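Local coordinates for acyl-CoA dehydrogenase domain protein Tcur3481 (Thermomonospora curvata, PDB 6WY9) that binds the flavin cofactor FAD in reduced form and probably acts as an acyl-CoA dehydrogenase, working as part of a four-chain assembly, at residues Leu74-Glu77 against Gln78-Val82; Leu15-Gln18 against Ile19-His23; Phe252-Pro255 against Leu256-Gln260. All blocks are in the same frame, centred on the assembly; numbering follows the deposited sequence.

Contact 1 (Leu74-Glu77 against Gln78-Val82)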
# COMPACT_ATOMS: atom_id res chain seq x y z
N LEU B 74 -23.00 20.20 -5.10
CA LEU B 74 -23.64 19.72 -6.32
C LEU B 74 -22.79 18.65 -7.02
O LEU B 74 -23.33 17.65 -7.50
CB LEU B 74 -23.91 20.88 -7.26
CG LEU B 74 -24.47 20.54 -8.64
CD1 LEU B 74 -25.92 19.96 -8.57
CD2 LEU B 74 -24.43 21.78 -9.56
N LEU B 75 -21.47 18.87 -7.14
CA LEU B 75 -20.61 17.90 -7.83
C LEU B 75 -20.54 16.58 -7.08
O LEU B 75 -20.38 15.51 -7.70
CB LEU B 75 -19.18 18.48 -8.01
CG LEU B 75 -19.12 19.66 -8.99
CD1 LEU B 75 -17.68 20.19 -9.17
CD2 LEU B 75 -19.78 19.29 -10.35
N GLU B 76 -20.55 16.64 -5.75
CA GLU B 76 -20.51 15.41 -4.98
C GLU B 76 -21.77 14.58 -5.22
O GLU B 76 -21.69 13.36 -5.43
CB GLU B 76 -20.31 15.72 -3.49
CG GLU B 76 -20.31 14.45 -2.66
CD GLU B 76 -20.12 14.68 -1.15
OE1 GLU B 76 -19.98 15.84 -0.71
OE2 GLU B 76 -20.10 13.68 -0.40
N GLU B 77 -22.95 15.21 -5.19
CA GLU B 77 -24.15 14.46 -5.57
C GLU B 77 -24.07 13.96 -6.99
O GLU B 77 -24.56 12.87 -7.29
CB GLU B 77 -25.42 15.31 -5.44
CG GLU B 77 -25.98 15.31 -4.09
CD GLU B 77 -26.22 13.92 -3.49
OE1 GLU B 77 -26.88 13.01 -4.07
OE2 GLU B 77 -25.75 13.77 -2.39
N GLN B 78 -23.55 14.77 -7.91
CA GLN B 78 -23.44 14.28 -9.28
C GLN B 78 -22.60 13.01 -9.35
O GLN B 78 -22.99 12.02 -9.99
CB GLN B 78 -22.87 15.35 -10.21
CG GLN B 78 -22.48 14.70 -11.54
CD GLN B 78 -21.65 15.56 -12.44
OE1 GLN B 78 -20.90 16.45 -12.00
NE2 GLN B 78 -21.72 15.26 -13.73
N GLY B 79 -21.43 13.00 -8.68
CA GLY B 79 -20.60 11.80 -8.71
C GLY B 79 -21.26 10.60 -8.06
O GLY B 79 -21.07 9.46 -8.50
N ARG B 80 -22.08 10.83 -7.02
CA ARG B 80 -22.79 9.72 -6.39
C ARG B 80 -23.63 8.92 -7.38
O ARG B 80 -23.88 7.72 -7.17
CB ARG B 80 -23.69 10.26 -5.29
CG ARG B 80 -23.32 9.86 -3.94
CD ARG B 80 -24.20 10.59 -2.97
NE ARG B 80 -23.50 10.78 -1.71
CZ ARG B 80 -23.00 11.93 -1.29
NH1 ARG B 80 -23.12 13.05 -2.02
NH2 ARG B 80 -22.38 11.98 -0.11
N HIS B 81 -24.09 9.57 -8.44
CA HIS B 81 -24.99 8.99 -9.44
C HIS B 81 -24.37 8.85 -10.83
O HIS B 81 -25.10 8.55 -11.77
CB HIS B 81 -26.23 9.86 -9.56
CG HIS B 81 -27.00 9.94 -8.29
ND1 HIS B 81 -26.85 10.98 -7.41
CD2 HIS B 81 -27.85 9.07 -7.72
CE1 HIS B 81 -27.62 10.77 -6.35
NE2 HIS B 81 -28.23 9.60 -6.51
N VAL B 82 -23.06 9.11 -10.97
CA VAL B 82 -22.34 9.13 -12.24
C VAL B 82 -23.24 9.80 -13.30
O VAL B 82 -23.48 9.25 -14.38
CB VAL B 82 -21.84 7.71 -12.63
CG1 VAL B 82 -20.68 7.27 -11.62
CG2 VAL B 82 -22.94 6.65 -12.58
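Arg80 reaches back along the last turns of helix 67-80 and spreads its guanidinium between two carboxylates. NH1 of Arg80 lies 2.8 Å from OE2 of Glu77, a salt bridge in which carboxylate and guanidinium are almost coplanar, 8° apart. The second amino group, NH2 of Arg80, meets OE2 of Glu76 at 2.9 Å, but the N-H points poorly at the oxygen (125°), which makes this a weak hydrogen bond within a salt bridge. Glu76 gets there with its CG anti to the backbone N (chi1 178°) and the rest of the chain straight, whereas Glu77 folds back at its second torsion and brings its carboxylate back beside the guanidinium. The other oxygen, OE1 of Glu77, leans on CE1 of His81 at 3.3 Å. His81 in turn donates from ND1 to the backbone O of Glu77 at 3.0 Å, a bond that fixes the turn of the imidazole. Further along the turn, CD2 of Leu75 rests against OE1 of Gln78, the two side chains running alongside each other, while NE2 of Gln78 is bound by the backbone O of Ala83.

Behind these groups run the helical bonds from Leu74 O, Leu75 O and Glu76 O. The helix then ends in a Schellman motif with Val82, at positive phi, as its C-prime residue. Arg17 of helix 5-23 also bridges to Glu77. With both glutamates buried, the shared cation of Arg80 is likely to offset much of the cost of placing two negative charges side by side, and Arg17 to balance the second.

Contact 2 (Leu15-Gln18 against Ile19-His23)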
# COMPACT_ATOMS: atom_id res chain seq x y z
N LEU B 15 -32.19 18.57 -3.29
CA LEU B 15 -32.74 18.84 -4.62
C LEU B 15 -31.92 18.13 -5.69
O LEU B 15 -32.48 17.44 -6.56
CB LEU B 15 -32.78 20.36 -4.84
CG LEU B 15 -33.45 21.01 -6.04
CD1 LEU B 15 -34.78 20.31 -6.33
CD2 LEU B 15 -33.66 22.54 -5.79
N ALA B 16 -30.60 18.29 -5.64
CA ALA B 16 -29.75 17.62 -6.62
C ALA B 16 -29.93 16.12 -6.54
O ALA B 16 -30.04 15.44 -7.57
CB ALA B 16 -28.28 18.00 -6.40
N ARG B 17 -30.02 15.58 -5.33
CA ARG B 17 -30.19 14.15 -5.18
C ARG B 17 -31.45 13.66 -5.86
O ARG B 17 -31.45 12.61 -6.52
CB ARG B 17 -30.21 13.79 -3.70
CG ARG B 17 -30.37 12.31 -3.44
CD ARG B 17 -29.91 11.98 -2.00
NE ARG B 17 -28.45 12.07 -1.83
CZ ARG B 17 -27.81 12.22 -0.66
NH1 ARG B 17 -28.47 12.31 0.48
NH2 ARG B 17 -26.49 12.29 -0.64
N GLN B 18 -32.56 14.39 -5.71
CA GLN B 18 -33.81 13.94 -6.31
C GLN B 18 -33.72 14.00 -7.83
O GLN B 18 -34.19 13.09 -8.53
CB GLN B 18 -34.98 14.81 -5.84
CG GLN B 18 -36.31 14.35 -6.41
CD GLN B 18 -36.74 12.99 -5.88
OE1 GLN B 18 -36.85 12.00 -6.62
NE2 GLN B 18 -36.97 12.93 -4.57
N ILE B 19 -33.15 15.08 -8.35
CA ILE B 19 -33.08 15.22 -9.80
C ILE B 19 -32.16 14.14 -10.39
O ILE B 19 -32.52 13.45 -11.36
CB ILE B 19 -32.64 16.65 -10.15
CG1 ILE B 19 -33.77 17.63 -9.76
CG2 ILE B 19 -32.18 16.83 -11.65
CD1 ILE B 19 -33.33 19.06 -9.95
N PHE B 20 -31.00 13.94 -9.76
CA PHE B 20 -30.08 12.92 -10.26
C PHE B 20 -30.68 11.53 -10.13
O PHE B 20 -30.50 10.69 -11.01
CB PHE B 20 -28.75 12.99 -9.51
CG PHE B 20 -27.89 14.18 -9.87
CD1 PHE B 20 -27.70 14.54 -11.20
CD2 PHE B 20 -27.24 14.91 -8.89
CE1 PHE B 20 -26.89 15.62 -11.54
CE2 PHE B 20 -26.43 15.99 -9.23
CZ PHE B 20 -26.26 16.35 -10.55
N THR B 21 -31.38 11.27 -9.03
CA THR B 21 -32.03 9.98 -8.82
C THR B 21 -33.10 9.71 -9.87
O THR B 21 -33.24 8.57 -10.34
CB THR B 21 -32.64 9.95 -7.44
OG1 THR B 21 -31.60 10.04 -6.47
CG2 THR B 21 -33.44 8.64 -7.23
N ASP B 22 -33.88 10.74 -10.23
CA ASP B 22 -34.91 10.57 -11.26
C ASP B 22 -34.33 10.32 -12.65
O ASP B 22 -35.02 9.74 -13.50
CB ASP B 22 -35.81 11.80 -11.35
CG ASP B 22 -36.68 11.98 -10.14
OD1 ASP B 22 -36.87 11.00 -9.39
OD2 ASP B 22 -37.20 13.10 -9.96
N HIS B 23 -33.12 10.77 -12.94
CA HIS B 23 -32.67 10.68 -14.33
C HIS B 23 -31.42 9.84 -14.55
O HIS B 23 -31.13 9.49 -15.70
CB HIS B 23 -32.48 12.09 -14.93
CG HIS B 23 -33.77 12.84 -15.03
ND1 HIS B 23 -34.89 12.32 -15.66
CD2 HIS B 23 -34.16 14.02 -14.50
CE1 HIS B 23 -35.90 13.15 -15.53
NE2 HIS B 23 -35.49 14.20 -14.83
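The backbone O of Arg17 is gripped twice by Thr21. OG1 of Thr21 donates to it at 2.6 Å and N of Thr21 at 2.8 Å, the two arriving from opposite faces of the carbonyl plane. The hydroxyl is put there by a first torsion of -64°, which sets OG1 beside its own backbone N and leaves the methyl CG2 anti to that N. A hydroxyl folded back on the peptide oxygen four residues earlier is a familiar way for threonine to sit in an alpha helix, here the closing turns of helix 5-23 in the N-terminal part of the acyl-CoA dehydrogenase fold.

On the neighbouring side of the helix, N of Phe20 donates to O of Ala16 at 2.8 Å, nearly straight (170°), and the ring atom CE2 of Phe20 touches CB of Ala16 at 3.9 Å. Both face helix 67-80, Ala16 against Leu74 and Phe20 against Gln78. Leu15 and Ile19 run alongside each other, their contact made by CD1 of Leu15 and CD1 of Ile19 at 4.1 Å. Ile19 also packs on Leu43 and Leu47 of helix 41-49. Arg17 leaves the helix on a chain bent at chi3 (-71°), which carries its guanidinium to helix 67-80, where Glu77 is its partner.

Contact 3 (Phe252-Pro255 against Leu256-Gln260). With FDA (dihydroflavine-adenine dinucleotide), chain C.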
# COMPACT_ATOMS: atom_id res chain seq x y z
N PHE B 252 -20.71 -19.93 0.66
CA PHE B 252 -20.35 -20.72 1.85
C PHE B 252 -21.42 -20.59 2.94
O PHE B 252 -21.11 -20.62 4.14
CB PHE B 252 -18.96 -20.29 2.39
CG PHE B 252 -17.86 -20.29 1.32
CD1 PHE B 252 -17.24 -21.50 0.92
CD2 PHE B 252 -17.44 -19.08 0.73
CE1 PHE B 252 -16.20 -21.51 -0.08
CE2 PHE B 252 -16.38 -19.07 -0.26
CZ PHE B 252 -15.78 -20.29 -0.66
N GLY B 253 -22.68 -20.39 2.53
CA GLY B 253 -23.77 -20.36 3.47
C GLY B 253 -23.96 -19.06 4.25
O GLY B 253 -24.75 -19.05 5.20
N ARG B 254 -23.32 -17.97 3.87
CA ARG B 254 -23.47 -16.72 4.62
C ARG B 254 -23.21 -15.53 3.72
O ARG B 254 -22.54 -15.66 2.68
CB ARG B 254 -22.54 -16.68 5.85
CG ARG B 254 -21.05 -16.94 5.60
CD ARG B 254 -20.35 -17.27 6.96
NE ARG B 254 -19.10 -16.54 7.14
CZ ARG B 254 -17.92 -17.11 7.38
NH1 ARG B 254 -17.84 -18.43 7.46
NH2 ARG B 254 -16.83 -16.37 7.54
N PRO B 255 -23.67 -14.34 4.09
CA PRO B 255 -23.38 -13.15 3.29
C PRO B 255 -21.88 -12.91 3.12
O PRO B 255 -21.11 -13.02 4.08
CB PRO B 255 -24.03 -12.01 4.09
CG PRO B 255 -25.15 -12.69 4.87
CD PRO B 255 -24.55 -14.04 5.25
N LEU B 256 -21.48 -12.56 1.89
CA LEU B 256 -20.09 -12.13 1.68
C LEU B 256 -19.71 -11.05 2.69
O LEU B 256 -18.55 -10.97 3.13
CB LEU B 256 -19.91 -11.59 0.25
CG LEU B 256 -20.04 -12.62 -0.87
CD1 LEU B 256 -19.74 -11.96 -2.25
CD2 LEU B 256 -19.04 -13.79 -0.59
N GLY B 257 -20.68 -10.25 3.09
CA GLY B 257 -20.45 -9.15 4.01
C GLY B 257 -19.99 -9.59 5.38
O GLY B 257 -19.55 -8.74 6.16
N THR B 258 -20.09 -10.88 5.69
CA THR B 258 -19.65 -11.36 7.01
C THR B 258 -18.18 -11.78 7.02
O THR B 258 -17.66 -12.06 8.10
CB THR B 258 -20.46 -12.58 7.48
OG1 THR B 258 -20.18 -13.67 6.60
CG2 THR B 258 -21.98 -12.28 7.49
N PHE B 259 -17.52 -11.87 5.86
CA PHE B 259 -16.11 -12.30 5.85
C PHE B 259 -15.25 -11.16 6.33
O PHE B 259 -15.40 -10.03 5.87
CB PHE B 259 -15.70 -12.75 4.43
CG PHE B 259 -16.27 -14.12 4.08
CD1 PHE B 259 -15.61 -15.29 4.48
CD2 PHE B 259 -17.49 -14.24 3.44
CE1 PHE B 259 -16.17 -16.54 4.19
CE2 PHE B 259 -18.06 -15.50 3.16
CZ PHE B 259 -17.40 -16.63 3.53
N GLN B 260 -14.32 -11.46 7.24
CA GLN B 260 -13.48 -10.39 7.80
C GLN B 260 -12.70 -9.63 6.72
O GLN B 260 -12.60 -8.39 6.78
CB GLN B 260 -12.50 -10.95 8.85
CG GLN B 260 -11.85 -9.85 9.63
CD GLN B 260 -11.04 -10.37 10.81
OE1 GLN B 260 -10.28 -11.32 10.67
NE2 GLN B 260 -11.19 -9.73 11.96
PA FDA C . -18.44 -14.17 -5.61
O1A FDA C . -19.75 -13.49 -5.37
O2A FDA C . -18.26 -15.64 -5.20
O5B FDA C . -17.27 -13.38 -4.67
C5B FDA C . -17.28 -12.02 -5.02
C4B FDA C . -16.15 -11.35 -4.23
O4B FDA C . -16.39 -11.73 -2.79
C3B FDA C . -14.78 -11.96 -4.50
O3B FDA C . -14.12 -11.34 -5.53
C2B FDA C . -14.04 -11.63 -3.21
O2B FDA C . -13.72 -10.19 -3.05
C1B FDA C . -15.11 -11.91 -2.10
N9A FDA C . -15.02 -13.24 -1.49
C8A FDA C . -15.59 -14.45 -1.92
N7A FDA C . -15.36 -15.45 -1.08
C5A FDA C . -14.60 -14.90 -0.08
C6A FDA C . -14.03 -15.47 1.07
N6A FDA C . -14.18 -16.78 1.36
N1A FDA C . -13.31 -14.71 1.92
C2A FDA C . -13.19 -13.40 1.56
N3A FDA C . -13.66 -12.71 0.50
C4A FDA C . -14.39 -13.51 -0.30
N1 FDA C . -16.26 -19.08 -14.91
C2 FDA C . -16.45 -20.30 -15.59
O2 FDA C . -17.04 -21.25 -15.03
N3 FDA C . -15.94 -20.36 -16.88
C4 FDA C . -15.28 -19.30 -17.54
O4 FDA C . -14.90 -19.45 -18.69
C4X FDA C . -15.14 -18.09 -16.77
N5 FDA C . -14.50 -16.99 -17.35
C5X FDA C . -14.79 -15.75 -16.86
C6 FDA C . -14.56 -14.64 -17.59
C7 FDA C . -14.89 -13.37 -17.04
C7M FDA C . -14.64 -12.23 -17.85
C8 FDA C . -15.41 -13.23 -15.81
C8M FDA C . -15.74 -11.91 -15.24
C9 FDA C . -15.62 -14.37 -15.05
C9A FDA C . -15.32 -15.62 -15.58
N10 FDA C . -15.52 -16.78 -14.82
C10 FDA C . -15.63 -17.99 -15.52
C1' FDA C . -16.19 -16.67 -13.49
C2' FDA C . -15.17 -16.59 -12.33
O2' FDA C . -14.59 -17.78 -12.12
C3' FDA C . -16.05 -16.10 -11.09
O3' FDA C . -16.45 -14.75 -11.26
C4' FDA C . -15.31 -16.30 -9.78
O4' FDA C . -15.23 -17.66 -9.56
C5' FDA C . -16.03 -15.50 -8.67
O5' FDA C . -17.32 -16.03 -8.53
P FDA C . -18.40 -14.81 -8.37
O1P FDA C . -18.22 -13.99 -9.55
O2P FDA C . -19.74 -15.46 -8.07
O3P FDA C . -17.95 -13.86 -7.09
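Stacking carries the contact between Arg254 and Phe259. The guanidinium lies flat on the phenyl ring, planes 18° apart, with CZ of Arg254 4.1 Å from the ring centroid of Phe259, a cation-pi pair over the face. The opposite face of Phe259 takes the adenine of the reduced FAD, whose N6A stands 3.5 Å from CE1 of Phe259, so the ring is sandwiched between cation and base.

Hydrogen bonds fix the arginine. NE of Arg254 donates to OG1 of Thr258 at 3.1 Å, and the hydroxyl lies in the guanidinium plane. OG1 of Thr258 in turn donates to O of Pro255 at 2.8 Å, within the carbonyl plane, while N of Thr258 reaches the same oxygen from above that plane. With its chi1 of 66°, Thr258 can serve both partners at once. An alanine at Arg254 would remove the guanidinium, and is likely to leave one face of Phe259 without its cation and the Thr258 hydroxyl without its donor.

Van der Waals contacts complete the group. CD2 of Phe252 meets CZ of Phe259 at 3.7 Å, the side chains crossing at about a right angle, and CE2 of Phe252 comes within 3.6 Å of N6A of the cofactor. Leu256 brings CD1 to 3.4 Å from O4B of the ribose. CD of Pro255 touches CG2 of Thr258.

Gln260 makes contacts with a second copy of this protein. Phe252, in the hairpin loop between strands 250-251 and 254-255, thus joins Leu256 and Phe259, just before helix 260-288, in lining the adenosine end of an FAD pocket in this member of the acyl-CoA dehydrogenase family.

From the N terminus, contact 2 comes first, at the end of helix 5-23, then contact 1 at the end of helix 67-80, and much later contact 3, running from the 250-255 hairpin to the start of helix 260-288. Each joins two adjoining segments and closes no long loop; the three follow in series, neither nested nor crossed. Contacts 1 and 2 touch, with centres 10 Å apart: a salt bridge and side-chain packing, including His81 on Thr21, tie helix 5-23 to helix 67-80. Contact 3 stands apart, its nearest atoms about 21 Å from contact 1, at the cofactor end of the C-terminal helical region.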